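Local coordinates for protein-disulfide isomerase (Novosphingobium aromaticivorans, PDB 3GMF) that probably catalyses thiol-disulfide exchange, forming or rearranging disulfide bonds, through a thioredoxin fold with a CxxC sequence at a helix start, at residues H29-E34 against R88-W93; E38-I43 against H183-L188; M65-I70 against T84-S89; G95-A98 against Q104-R107; A119-S122 against F126-F129. All coordinates share one frame; numbering follows the deposited sequence. Where two conformers were deposited one is given.

Contact 1. Residues H29-E34 against R88-W93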
# COMPACT_ATOMS: atom_id res chain seq x y z
N HIS A 29 4.71 -9.79 4.14
CA HIS A 29 6.01 -9.13 4.35
C HIS A 29 5.84 -7.63 4.50
O HIS A 29 6.51 -7.01 5.31
CB HIS A 29 6.98 -9.45 3.21
CG HIS A 29 7.21 -10.92 3.00
ND1 HIS A 29 7.69 -11.75 3.98
CD2 HIS A 29 7.04 -11.69 1.90
CE1 HIS A 29 7.81 -12.97 3.51
NE2 HIS A 29 7.42 -12.97 2.24
N CYS A 30 4.92 -7.04 3.74
CA CYS A 30 4.66 -5.61 3.84
C CYS A 30 4.01 -5.24 5.17
O CYS A 30 4.33 -4.20 5.75
CB CYS A 30 3.77 -5.13 2.70
SG CYS A 30 4.64 -5.18 1.13
N SER A 31 3.09 -6.09 5.64
CA SER A 31 2.49 -5.89 6.97
C SER A 31 3.55 -5.93 8.06
O SER A 31 3.66 -4.98 8.86
CB SER A 31 1.40 -6.92 7.24
OG SER A 31 0.89 -6.76 8.56
N HIS A 32 4.34 -7.00 8.08
CA HIS A 32 5.46 -7.13 9.01
C HIS A 32 6.42 -5.95 8.90
O HIS A 32 6.85 -5.41 9.92
CB HIS A 32 6.18 -8.47 8.80
CG HIS A 32 7.26 -8.76 9.80
ND1 HIS A 32 7.04 -8.73 11.16
CD2 HIS A 32 8.55 -9.11 9.63
CE1 HIS A 32 8.17 -9.04 11.79
NE2 HIS A 32 9.10 -9.27 10.88
N PHE A 33 6.74 -5.53 7.67
CA PHE A 33 7.65 -4.39 7.48
C PHE A 33 7.11 -3.09 8.07
O PHE A 33 7.85 -2.33 8.70
CB PHE A 33 7.99 -4.19 5.99
CG PHE A 33 8.71 -2.91 5.71
CD1 PHE A 33 10.07 -2.77 6.01
CD2 PHE A 33 8.03 -1.83 5.15
CE1 PHE A 33 10.74 -1.57 5.76
CE2 PHE A 33 8.70 -0.62 4.90
CZ PHE A 33 10.06 -0.50 5.22
N GLU A 34 5.83 -2.83 7.86
CA GLU A 34 5.19 -1.63 8.42
C GLU A 34 5.28 -1.59 9.95
O GLU A 34 5.65 -0.56 10.52
CB GLU A 34 3.73 -1.51 7.97
CG GLU A 34 3.10 -0.15 8.31
CD GLU A 34 3.60 0.99 7.43
OE1 GLU A 34 4.60 0.85 6.68
OE2 GLU A 34 2.96 2.07 7.48
N ARG A 88 -0.94 -2.54 9.44
CA ARG A 88 -0.81 -3.01 10.82
C ARG A 88 -1.88 -4.02 11.22
O ARG A 88 -1.58 -4.99 11.94
CB ARG A 88 -0.80 -1.84 11.82
CG ARG A 88 0.51 -1.08 11.80
CD ARG A 88 0.55 -0.10 12.98
NE ARG A 88 1.91 0.37 13.24
CZ ARG A 88 2.74 -0.20 14.11
NH1 ARG A 88 3.97 0.28 14.27
NH2 ARG A 88 2.36 -1.26 14.82
N SER A 89 -3.10 -3.84 10.73
CA SER A 89 -4.20 -4.72 11.12
C SER A 89 -4.49 -5.81 10.08
O SER A 89 -5.57 -6.40 10.09
CB SER A 89 -5.47 -3.92 11.42
OG SER A 89 -6.06 -3.44 10.23
N GLN A 90 -3.52 -6.07 9.19
CA GLN A 90 -3.70 -7.07 8.14
C GLN A 90 -4.23 -8.41 8.63
O GLN A 90 -5.19 -8.94 8.06
CB GLN A 90 -2.40 -7.31 7.37
CG GLN A 90 -2.58 -8.15 6.11
CD GLN A 90 -1.26 -8.51 5.51
OE1 GLN A 90 -0.56 -9.38 6.01
NE2 GLN A 90 -0.87 -7.79 4.46
N ALA A 91 -3.65 -8.95 9.71
CA ALA A 91 -4.09 -10.25 10.24
C ALA A 91 -5.57 -10.25 10.64
O ALA A 91 -6.23 -11.29 10.54
CB ALA A 91 -3.21 -10.70 11.39
N GLN A 92 -6.09 -9.09 11.04
CA GLN A 92 -7.49 -8.96 11.43
C GLN A 92 -8.47 -8.99 10.26
O GLN A 92 -9.61 -9.44 10.44
CB GLN A 92 -7.76 -7.69 12.27
CG GLN A 92 -6.60 -7.14 13.14
CD GLN A 92 -5.89 -8.19 13.99
OE1 GLN A 92 -6.52 -8.97 14.70
NE2 GLN A 92 -4.56 -8.20 13.92
N TRP A 93 -8.06 -8.51 9.08
CA TRP A 93 -9.00 -8.44 7.95
C TRP A 93 -8.74 -9.44 6.83
O TRP A 93 -9.64 -9.70 6.03
CB TRP A 93 -9.16 -7.01 7.36
CG TRP A 93 -7.88 -6.41 6.76
CD1 TRP A 93 -7.03 -5.53 7.38
CD2 TRP A 93 -7.32 -6.65 5.46
NE1 TRP A 93 -5.99 -5.20 6.55
CE2 TRP A 93 -6.13 -5.88 5.37
CE3 TRP A 93 -7.70 -7.44 4.36
CZ2 TRP A 93 -5.31 -5.88 4.22
CZ3 TRP A 93 -6.89 -7.44 3.22
CH2 TRP A 93 -5.71 -6.67 3.17
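The helix that begins within the CxxC sequence of a thioredoxin fold makes this contact: Ser31, directly after Cys30, packs against Gln90 at the start of helix 90-93. The evidence for close packing is carbon against amide. Ser31 CB lies 3.4 Å from Gln90 OE1, 3.5 Å from Gln90 CD and 3.7 Å from Gln90 NE2, so the one methylene carbon touches all three heavy atoms of the amide. In return Ser31 OG sits 3.5 Å from Gln90 CB. With OG anti to its own nitrogen (chi1 176°), the Ser31 hydroxyl turns to the carbonyl of Met87, at the end of helix 76-88, and bonds there. Gln90 runs out extended, which carries NE2 to the carbonyls of Tyr25 and Cys27. One turn along, Glu34 and Arg88 meet through their aliphatic parts, CG to CG 4.4 Å. Their charges stay apart, with Glu34 OE2 6.1 Å from Arg88 NE, and OE2 bonds to Thr84 OG1 instead. Arg88 forms the exposed margin, while Ser31, Glu34 and Gln90 are buried. The segments therefore meet by van der Waals contact without a hydrogen bond between them; Ser31 OG, Glu34 OE2 and Gln90 NE2 all find their partners in third groups, and the two carbonyls held by NE2 tie helix 90-93 to the loop leading into the presumed redox helix.

Contact 2. Residues E38-I43 against H183-L188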
# COMPACT_ATOMS: atom_id res chain seq x y z
N GLU A 38 7.76 1.57 10.70
CA GLU A 38 7.03 2.85 10.68
C GLU A 38 7.55 3.84 11.73
O GLU A 38 7.84 5.00 11.39
CB GLU A 38 5.51 2.64 10.82
CG GLU A 38 4.66 3.92 10.88
CD GLU A 38 4.58 4.67 9.55
OE1 GLU A 38 4.90 4.09 8.49
OE2 GLU A 38 4.19 5.86 9.57
N GLY A 39 7.68 3.38 12.97
CA GLY A 39 8.11 4.25 14.07
C GLY A 39 9.52 4.80 13.87
O GLY A 39 9.74 6.01 13.95
N GLN A 40 10.45 3.89 13.60
CA GLN A 40 11.88 4.23 13.50
C GLN A 40 12.19 5.17 12.33
O GLN A 40 13.02 6.05 12.45
CB GLN A 40 12.74 2.96 13.45
CG GLN A 40 12.75 2.18 14.78
CD GLN A 40 13.78 1.04 14.82
OE1 GLN A 40 14.29 0.61 13.78
NE2 GLN A 40 14.06 0.55 16.02
N LEU A 41 11.51 4.98 11.20
CA LEU A 41 11.67 5.87 10.05
C LEU A 41 11.14 7.27 10.35
O LEU A 41 11.74 8.26 9.95
CB LEU A 41 10.96 5.28 8.82
CG LEU A 41 11.73 4.16 8.12
CD1 LEU A 41 10.83 3.37 7.17
CD2 LEU A 41 12.93 4.75 7.40
N LYS A 42 10.01 7.33 11.06
CA LYS A 42 9.42 8.61 11.45
C LYS A 42 10.35 9.42 12.36
O LYS A 42 10.70 10.54 12.03
CB LYS A 42 8.06 8.41 12.11
CG LYS A 42 6.90 8.26 11.13
CD LYS A 42 5.56 8.05 11.84
CE LYS A 42 4.98 9.37 12.36
NZ LYS A 42 4.55 10.28 11.26
N ILE A 43 10.77 8.84 13.49
CA ILE A 43 11.57 9.58 14.47
C ILE A 43 13.03 9.76 14.05
O ILE A 43 13.64 10.80 14.33
CB ILE A 43 11.44 8.99 15.91
CG1 ILE A 43 11.83 7.51 15.95
CG2 ILE A 43 10.02 9.21 16.45
CD1 ILE A 43 11.88 6.90 17.35
N HIS A 183 14.28 -6.74 1.18
CA HIS A 183 12.82 -6.89 1.27
C HIS A 183 12.26 -6.93 2.69
O HIS A 183 11.17 -7.45 2.90
CB HIS A 183 12.37 -8.10 0.44
CG HIS A 183 12.90 -8.07 -0.96
ND1 HIS A 183 12.38 -7.24 -1.93
CD2 HIS A 183 13.94 -8.72 -1.53
CE1 HIS A 183 13.05 -7.41 -3.05
NE2 HIS A 183 14.01 -8.30 -2.84
N ASP A 184 12.99 -6.35 3.64
CA ASP A 184 12.51 -6.26 5.02
C ASP A 184 13.28 -5.17 5.76
O ASP A 184 14.23 -4.61 5.22
CB ASP A 184 12.59 -7.62 5.75
CG ASP A 184 14.02 -8.14 5.96
OD1 ASP A 184 15.02 -7.45 5.70
OD2 ASP A 184 14.13 -9.30 6.42
N TRP A 185 12.85 -4.86 6.98
CA TRP A 185 13.47 -3.78 7.74
C TRP A 185 14.92 -4.08 8.12
O TRP A 185 15.79 -3.20 8.08
CB TRP A 185 12.61 -3.46 8.96
CG TRP A 185 13.11 -2.34 9.81
CD1 TRP A 185 13.26 -2.35 11.17
CD2 TRP A 185 13.46 -1.02 9.37
NE1 TRP A 185 13.72 -1.13 11.60
CE2 TRP A 185 13.86 -0.29 10.53
CE3 TRP A 185 13.53 -0.39 8.12
CZ2 TRP A 185 14.28 1.05 10.47
CZ3 TRP A 185 13.96 0.94 8.05
CH2 TRP A 185 14.33 1.64 9.23
N ALA A 186 15.20 -5.35 8.40
CA ALA A 186 16.54 -5.77 8.83
C ALA A 186 17.58 -5.53 7.75
O ALA A 186 18.70 -5.10 8.05
CB ALA A 186 16.50 -7.24 9.23
N SER A 187 17.20 -5.78 6.49
CA SER A 187 18.07 -5.49 5.34
C SER A 187 18.06 -4.00 4.91
O SER A 187 19.06 -3.47 4.40
CB SER A 187 17.76 -6.41 4.16
OG SER A 187 16.42 -6.30 3.74
N LEU A 188 16.92 -3.34 5.07
CA LEU A 188 16.80 -1.96 4.68
C LEU A 188 17.54 -0.98 5.60
O LEU A 188 18.26 -0.10 5.13
CB LEU A 188 15.33 -1.57 4.56
CG LEU A 188 15.10 -0.10 4.13
CD1 LEU A 188 15.67 0.24 2.73
CD2 LEU A 188 13.62 0.21 4.22
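Gln40 OE1 accepts two hydrogen bonds, from the indole N-H of Trp185 and from Arg189 NH1, one turn further along the same helix as the tryptophan. Both partners belong to helix 185-196, the C-terminal helix of the thioredoxin fold, which lies beside helix 28-46. The bond from Trp185 NE1 to Gln40 OE1 is 2.8 Å long but bent, with 144° at the hydrogen. The oxygen lies in the plane of the indole, at its edge, whereas the donor sits above the carbonyl plane and not on a lone pair. This is consistent with the 61° between the amide and ring planes. Trp185 has CG anti to the backbone N (chi1 -178°), which sends the ring across to helix 28-46. There its six-membered part meets Leu41, with Leu41 CG 3.8 Å from Trp185 CH2 and Leu41 CD2 3.9 Å from the same carbon. The indole thus combines a polar bond at its nitrogen with apolar packing of its six-membered ring beside the buried Leu41. Phe33 and Ile192 also touch the Trp185 side chain, extending the packing between the helices. The start of the second helix is fixed by Asp184 as N-cap: Asp184 OD1 receives Ser187 N at 2.9 Å and Ser187 OG at 2.7 Å, the two donors coming from opposite faces of the carboxylate plane.

Contact 3. Residues M65-I70 against T84-S89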
# COMPACT_ATOMS: atom_id res chain seq x y z
N MET A 65 -6.16 -4.30 -4.83
CA MET A 65 -6.78 -3.20 -5.59
C MET A 65 -7.93 -2.57 -4.79
O MET A 65 -8.05 -1.35 -4.75
CB MET A 65 -7.29 -3.65 -6.97
CG MET A 65 -7.85 -2.47 -7.80
SD MET A 65 -6.69 -1.08 -8.19
CE MET A 65 -5.96 -1.82 -9.66
N THR A 66 -8.77 -3.42 -4.20
CA THR A 66 -9.93 -2.93 -3.43
C THR A 66 -9.48 -2.08 -2.24
O THR A 66 -10.00 -0.99 -2.02
CB THR A 66 -10.81 -4.11 -2.96
OG1 THR A 66 -11.22 -4.90 -4.09
CG2 THR A 66 -12.08 -3.61 -2.20
N VAL A 67 -8.49 -2.57 -1.50
CA VAL A 67 -7.91 -1.77 -0.40
C VAL A 67 -7.28 -0.45 -0.89
O VAL A 67 -7.48 0.62 -0.30
CB VAL A 67 -6.90 -2.58 0.39
CG1 VAL A 67 -6.33 -1.73 1.50
CG2 VAL A 67 -7.59 -3.81 0.98
N ALA A 68 -6.55 -0.53 -2.00
CA ALA A 68 -5.88 0.64 -2.57
C ALA A 68 -6.88 1.68 -3.09
O ALA A 68 -6.63 2.87 -3.01
CB ALA A 68 -4.88 0.24 -3.66
N LEU A 69 -8.04 1.23 -3.57
CA LEU A 69 -9.08 2.21 -3.92
C LEU A 69 -9.50 3.00 -2.69
O LEU A 69 -9.59 4.23 -2.77
CB LEU A 69 -10.30 1.55 -4.58
CG LEU A 69 -10.02 1.07 -6.01
CD1 LEU A 69 -11.07 -0.01 -6.37
CD2 LEU A 69 -9.95 2.24 -7.03
N ILE A 70 -9.67 2.32 -1.57
CA ILE A 70 -10.09 2.96 -0.32
C ILE A 70 -9.03 3.96 0.15
O ILE A 70 -9.34 5.14 0.32
CB ILE A 70 -10.42 1.95 0.79
CG1 ILE A 70 -11.51 0.95 0.32
CG2 ILE A 70 -10.86 2.66 2.07
CD1 ILE A 70 -11.69 -0.26 1.26
N THR A 84 -1.41 2.80 7.02
CA THR A 84 -0.77 2.14 8.15
C THR A 84 -1.74 1.20 8.86
O THR A 84 -1.35 0.08 9.24
CB THR A 84 -0.12 3.17 9.14
OG1 THR A 84 1.03 3.75 8.51
CG2 THR A 84 0.32 2.52 10.44
N ALA A 85 -3.00 1.63 9.01
CA ALA A 85 -4.05 0.81 9.64
C ALA A 85 -4.30 -0.51 8.90
O ALA A 85 -4.27 -1.58 9.51
CB ALA A 85 -5.35 1.60 9.79
N PHE A 86 -4.50 -0.43 7.59
CA PHE A 86 -4.62 -1.66 6.78
C PHE A 86 -3.41 -2.57 6.89
O PHE A 86 -3.57 -3.81 6.97
CB PHE A 86 -4.90 -1.36 5.31
CG PHE A 86 -6.34 -1.10 5.00
CD1 PHE A 86 -7.26 -2.16 4.94
CD2 PHE A 86 -6.78 0.20 4.74
CE1 PHE A 86 -8.60 -1.91 4.62
CE2 PHE A 86 -8.10 0.46 4.43
CZ PHE A 86 -9.03 -0.59 4.38
N MET A 87 -2.21 -1.98 6.91
CA MET A 87 -0.99 -2.78 7.01
C MET A 87 -0.82 -3.37 8.40
O MET A 87 -0.57 -4.57 8.54
CB MET A 87 0.25 -1.97 6.63
CG MET A 87 0.42 -1.74 5.15
SD MET A 87 0.55 -3.25 4.11
CE MET A 87 1.08 -2.43 2.62
N ARG A 88 -0.94 -2.54 9.44
CA ARG A 88 -0.81 -3.01 10.82
C ARG A 88 -1.88 -4.02 11.22
O ARG A 88 -1.58 -4.99 11.94
CB ARG A 88 -0.80 -1.84 11.82
CG ARG A 88 0.51 -1.08 11.80
CD ARG A 88 0.55 -0.10 12.98
NE ARG A 88 1.91 0.37 13.24
CZ ARG A 88 2.74 -0.20 14.11
NH1 ARG A 88 3.97 0.28 14.27
NH2 ARG A 88 2.36 -1.26 14.82
N SER A 89 -3.10 -3.84 10.73
CA SER A 89 -4.20 -4.72 11.12
C SER A 89 -4.49 -5.81 10.08
O SER A 89 -5.57 -6.40 10.09
CB SER A 89 -5.47 -3.92 11.42
OG SER A 89 -6.06 -3.44 10.23
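Val67 CG1 rests on the Phe86 ring, and the geometry is that of a CH-pi contact: the methyl is 3.6 Å from the centroid of the Phe86 ring and only 13° off its normal. It lies over the centre of the face, between 3.6 Å and 4.1 Å from all six ring carbons. CG1 is anti to the nitrogen of Val67 (chi1 179°), which directs this branch across to helix 76-88. Looser packing begins at the far end of the ring, where Ile70 crosses at about a right angle and its CD1 comes no nearer than 4.1 Å to Phe86 CZ. Ala85 and Ser89 are partly exposed, and Ser89 OG, in one of two modelled conformers, bonds back to Ala85 O (2.7 Å). Replacing Phe86 by an alanine would probably open a gap beneath the Val67 methyl and leave Ile70 CD1 without its partner on this helix. The contact joins helices 62-73 and 76-88, consecutive elements of the helical region between strands 51-57 and 171-174. Phe86 also meets the rings of Phe129 and Trp93, and Val67 touches Phe126, so helices 90-93 and 126-131 pack against the pair, with Tyr25 of the loop before helix 28-46 touching both residues.

Contact 4. Residues G95-A98 against Q104-R107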
# COMPACT_ATOMS: atom_id res chain seq x y z
N GLY A 95 -8.24 -12.66 6.71
CA GLY A 95 -8.63 -14.06 6.91
C GLY A 95 -9.34 -14.73 5.74
O GLY A 95 -9.03 -15.88 5.42
N PRO A 96 -10.30 -14.02 5.08
CA PRO A 96 -10.96 -14.66 3.93
C PRO A 96 -10.05 -15.06 2.77
O PRO A 96 -10.46 -15.88 1.96
CB PRO A 96 -11.96 -13.60 3.46
CG PRO A 96 -12.26 -12.81 4.71
CD PRO A 96 -10.94 -12.73 5.40
N LEU A 97 -8.86 -14.48 2.67
CA LEU A 97 -7.92 -14.95 1.64
C LEU A 97 -7.61 -16.44 1.83
O LEU A 97 -7.61 -17.20 0.86
CB LEU A 97 -6.62 -14.13 1.66
CG LEU A 97 -5.51 -14.65 0.74
CD1 LEU A 97 -5.94 -14.65 -0.72
CD2 LEU A 97 -4.22 -13.84 0.95
N ALA A 98 -7.35 -16.85 3.07
CA ALA A 98 -7.10 -18.27 3.37
C ALA A 98 -8.37 -19.12 3.44
O ALA A 98 -8.38 -20.25 2.94
CB ALA A 98 -6.34 -18.40 4.65
N GLN A 104 -16.54 -18.81 -3.62
CA GLN A 104 -16.33 -17.42 -3.22
C GLN A 104 -15.22 -16.80 -4.04
O GLN A 104 -15.37 -15.68 -4.55
CB GLN A 104 -16.04 -17.31 -1.73
CG GLN A 104 -17.24 -17.71 -0.88
CD GLN A 104 -16.93 -17.68 0.58
OE1 GLN A 104 -16.05 -18.41 1.07
NE2 GLN A 104 -17.65 -16.84 1.32
N ARG A 105 -14.14 -17.56 -4.22
CA ARG A 105 -12.95 -17.06 -4.94
C ARG A 105 -13.25 -16.73 -6.38
O ARG A 105 -12.69 -15.78 -6.94
CB ARG A 105 -11.84 -18.09 -4.90
CG ARG A 105 -11.26 -18.28 -3.55
CD ARG A 105 -10.32 -19.49 -3.53
NE ARG A 105 -10.05 -19.83 -2.14
CZ ARG A 105 -9.23 -19.16 -1.34
NH1 ARG A 105 -8.56 -18.09 -1.78
NH2 ARG A 105 -9.12 -19.54 -0.07
N GLN A 106 -14.16 -17.49 -6.98
CA GLN A 106 -14.57 -17.30 -8.38
C GLN A 106 -15.03 -15.86 -8.64
O GLN A 106 -14.77 -15.27 -9.71
CB GLN A 106 -15.69 -18.28 -8.75
CG GLN A 106 -15.26 -19.75 -8.86
CD GLN A 106 -14.33 -20.06 -10.04
OE1 GLN A 106 -14.17 -19.25 -10.98
NE2 GLN A 106 -13.71 -21.24 -10.01
N ARG A 107 -15.72 -15.30 -7.67
CA ARG A 107 -16.26 -13.94 -7.80
C ARG A 107 -15.19 -12.84 -7.74
O ARG A 107 -15.44 -11.72 -8.18
CB ARG A 107 -17.31 -13.70 -6.72
CG ARG A 107 -18.55 -14.60 -6.84
CD ARG A 107 -19.08 -15.06 -5.48
NE ARG A 107 -19.44 -13.99 -4.54
CZ ARG A 107 -18.69 -13.60 -3.51
NH1 ARG A 107 -19.12 -12.61 -2.71
NH2 ARG A 107 -17.50 -14.16 -3.28
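Arg105 holds the carbonyl oxygen of Leu97 with both terminal nitrogens, NH1 and NH2, each 2.9 Å from Leu97 O. This end-on grip by two nitrogens on one acceptor links two short helices, 95-99 and 102-106, in the helical region inserted into the thioredoxin fold, an insertion of the kind known from DsbA-like proteins. Each N-H...O angle is 142°, as expected when two nearly parallel N-H bonds share one central oxygen. The oxygen lies at the edge of the guanidinium, near its plane. Seen from the acceptor, the two bonds differ: NH1 arrives in the carbonyl plane, while NH2 stands 37° above it. Arg105 reaches Leu97 because its chain is extended from CG to NE. NH2 also bonds to the carbonyl of Ser100, so the guanidinium gathers main-chain oxygens where helix 95-99 gives way to the turn, and its positive charge is likely to suit that negative helix end. A second arginine acts within its own segment: Arg107 NH2 reaches Gln104 O at 2.9 Å, an oxygen that also receives Arg107 N at 3.2 Å, and it forms a salt bridge to Asp123 of helix 113-123. Gln104 OE1 turns back to the backbone nitrogen of Thr101. Side-chain packing is slight, in keeping with a surface contact. Leu97 and Arg105 also touch a crystal neighbour, so their exact pose may owe something to the lattice. Between the side chains, the nearest approach of this pair is Leu97 CD1 to Arg105 NH1, at 4.5 Å.

Contact 5. Residues A119-S122 against F126-F129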
# COMPACT_ATOMS: atom_id res chain seq x y z
N ALA A 119 -17.96 -7.71 -4.46
CA ALA A 119 -17.89 -9.07 -3.88
C ALA A 119 -16.77 -9.17 -2.87
O ALA A 119 -16.93 -9.73 -1.77
CB ALA A 119 -17.71 -10.11 -4.98
N ILE A 120 -15.61 -8.62 -3.24
CA ILE A 120 -14.46 -8.63 -2.36
C ILE A 120 -14.72 -7.80 -1.09
O ILE A 120 -14.42 -8.24 0.03
CB ILE A 120 -13.20 -8.11 -3.09
CG1 ILE A 120 -12.76 -9.14 -4.13
CG2 ILE A 120 -12.06 -7.84 -2.11
CD1 ILE A 120 -11.66 -8.61 -5.11
N ALA A 121 -15.24 -6.59 -1.28
CA ALA A 121 -15.51 -5.70 -0.15
C ALA A 121 -16.50 -6.38 0.82
O ALA A 121 -16.40 -6.22 2.04
CB ALA A 121 -16.04 -4.40 -0.61
N SER A 122 -17.45 -7.13 0.26
CA SER A 122 -18.38 -7.90 1.06
C SER A 122 -17.69 -9.04 1.82
O SER A 122 -17.78 -9.11 3.06
CB SER A 122 -19.51 -8.46 0.20
OG SER A 122 -20.49 -9.06 1.02
N PHE A 126 -15.20 -5.01 4.43
CA PHE A 126 -14.60 -3.67 4.39
C PHE A 126 -15.61 -2.55 4.76
O PHE A 126 -15.22 -1.47 5.20
CB PHE A 126 -13.97 -3.43 3.02
CG PHE A 126 -12.69 -4.19 2.80
CD1 PHE A 126 -11.90 -4.61 3.88
CD2 PHE A 126 -12.23 -4.46 1.50
CE1 PHE A 126 -10.68 -5.30 3.68
CE2 PHE A 126 -11.03 -5.14 1.29
CZ PHE A 126 -10.25 -5.56 2.38
N TYR A 127 -16.89 -2.82 4.57
CA TYR A 127 -17.94 -1.89 4.99
C TYR A 127 -17.87 -1.66 6.50
O TYR A 127 -17.82 -0.51 6.93
CB TYR A 127 -19.32 -2.37 4.53
CG TYR A 127 -19.41 -2.56 3.03
CD1 TYR A 127 -19.60 -1.48 2.17
CD2 TYR A 127 -19.30 -3.84 2.47
CE1 TYR A 127 -19.66 -1.65 0.79
CE2 TYR A 127 -19.37 -4.02 1.08
CZ TYR A 127 -19.55 -2.92 0.25
OH TYR A 127 -19.63 -3.11 -1.11
N ASP A 128 -17.82 -2.75 7.28
CA ASP A 128 -17.66 -2.68 8.74
C ASP A 128 -16.31 -2.09 9.18
O ASP A 128 -16.27 -1.25 10.07
CB ASP A 128 -17.87 -4.07 9.39
CG ASP A 128 -19.34 -4.51 9.39
OD1 ASP A 128 -20.22 -3.74 8.94
OD2 ASP A 128 -19.61 -5.65 9.83
N PHE A 129 -15.22 -2.53 8.54
CA PHE A 129 -13.88 -2.01 8.81
C PHE A 129 -13.82 -0.47 8.65
O PHE A 129 -13.25 0.23 9.49
CB PHE A 129 -12.84 -2.68 7.87
CG PHE A 129 -11.40 -2.39 8.23
CD1 PHE A 129 -10.72 -3.21 9.12
CD2 PHE A 129 -10.72 -1.32 7.65
CE1 PHE A 129 -9.39 -2.95 9.45
CE2 PHE A 129 -9.40 -1.05 7.98
CZ PHE A 129 -8.73 -1.88 8.88
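Tyr127 and Phe126 both meet Ala121, and the small residue lets both rings close in on the end of helix 113-123. The Tyr127 ring meets the backbone obliquely, with CE2 3.7 Å from Ala121 C and equally far from Ser122 N. Its outer end reaches the methyl, Tyr127 OH being 3.8 Å from Ala121 CB. CG stands beside the backbone nitrogen (chi1 -57°), which turns the ring back over the preceding helix. Phe126 CD2 approaches Ala121 CA at 3.9 Å, and the same ring extends to Ile120, where Phe126 CE2 and Ile120 CG2 are a loose 4.5 Å apart. One backbone bond joins the segments, Phe126 N to Ala121 O, 2.9 Å long and nearly straight at 162°, in the carbonyl plane. An alanine in place of Tyr127 would probably uncover the peptide between Ala121 and Ser122 and leave Arg137 without its cation-pi partner. The bond and the two rings fix the tight turn from helix 113-123 into helix 126-131, within the helical region inserted between strands 51-57 and 171-174. Ala121 and Tyr127 face helix 137-144, touching Leu144, whereas Ile120 and Phe126 are directed to helix 62-73, where both meet Thr66; Phe126 also packs edge-to-face with Trp93 of helix 90-93.

Overall arrangement
Contacts 1 and 2 share helix 28-46, with centres 14 Å apart, and meet where Phe33 packs on Trp185 and Leu188. Contact 2 closes the longest loop of the five: contacts 3, 4 and 5 are nested inside it and follow one another in that order. Contact 3 joins contact 1 at Arg88 and Ser89, their centres 9 Å apart, and touches contact 5 through Phe86 and Phe129. Contact 4 is peripheral, 31 Å from contact 2 between centres, and reaches contact 5 by Arg107 against Ala119. Contact therefore passes continuously from the C-terminal helix, through the CxxC helix, presumably redox-active, into the inserted helical region of this thioredoxin-family protein.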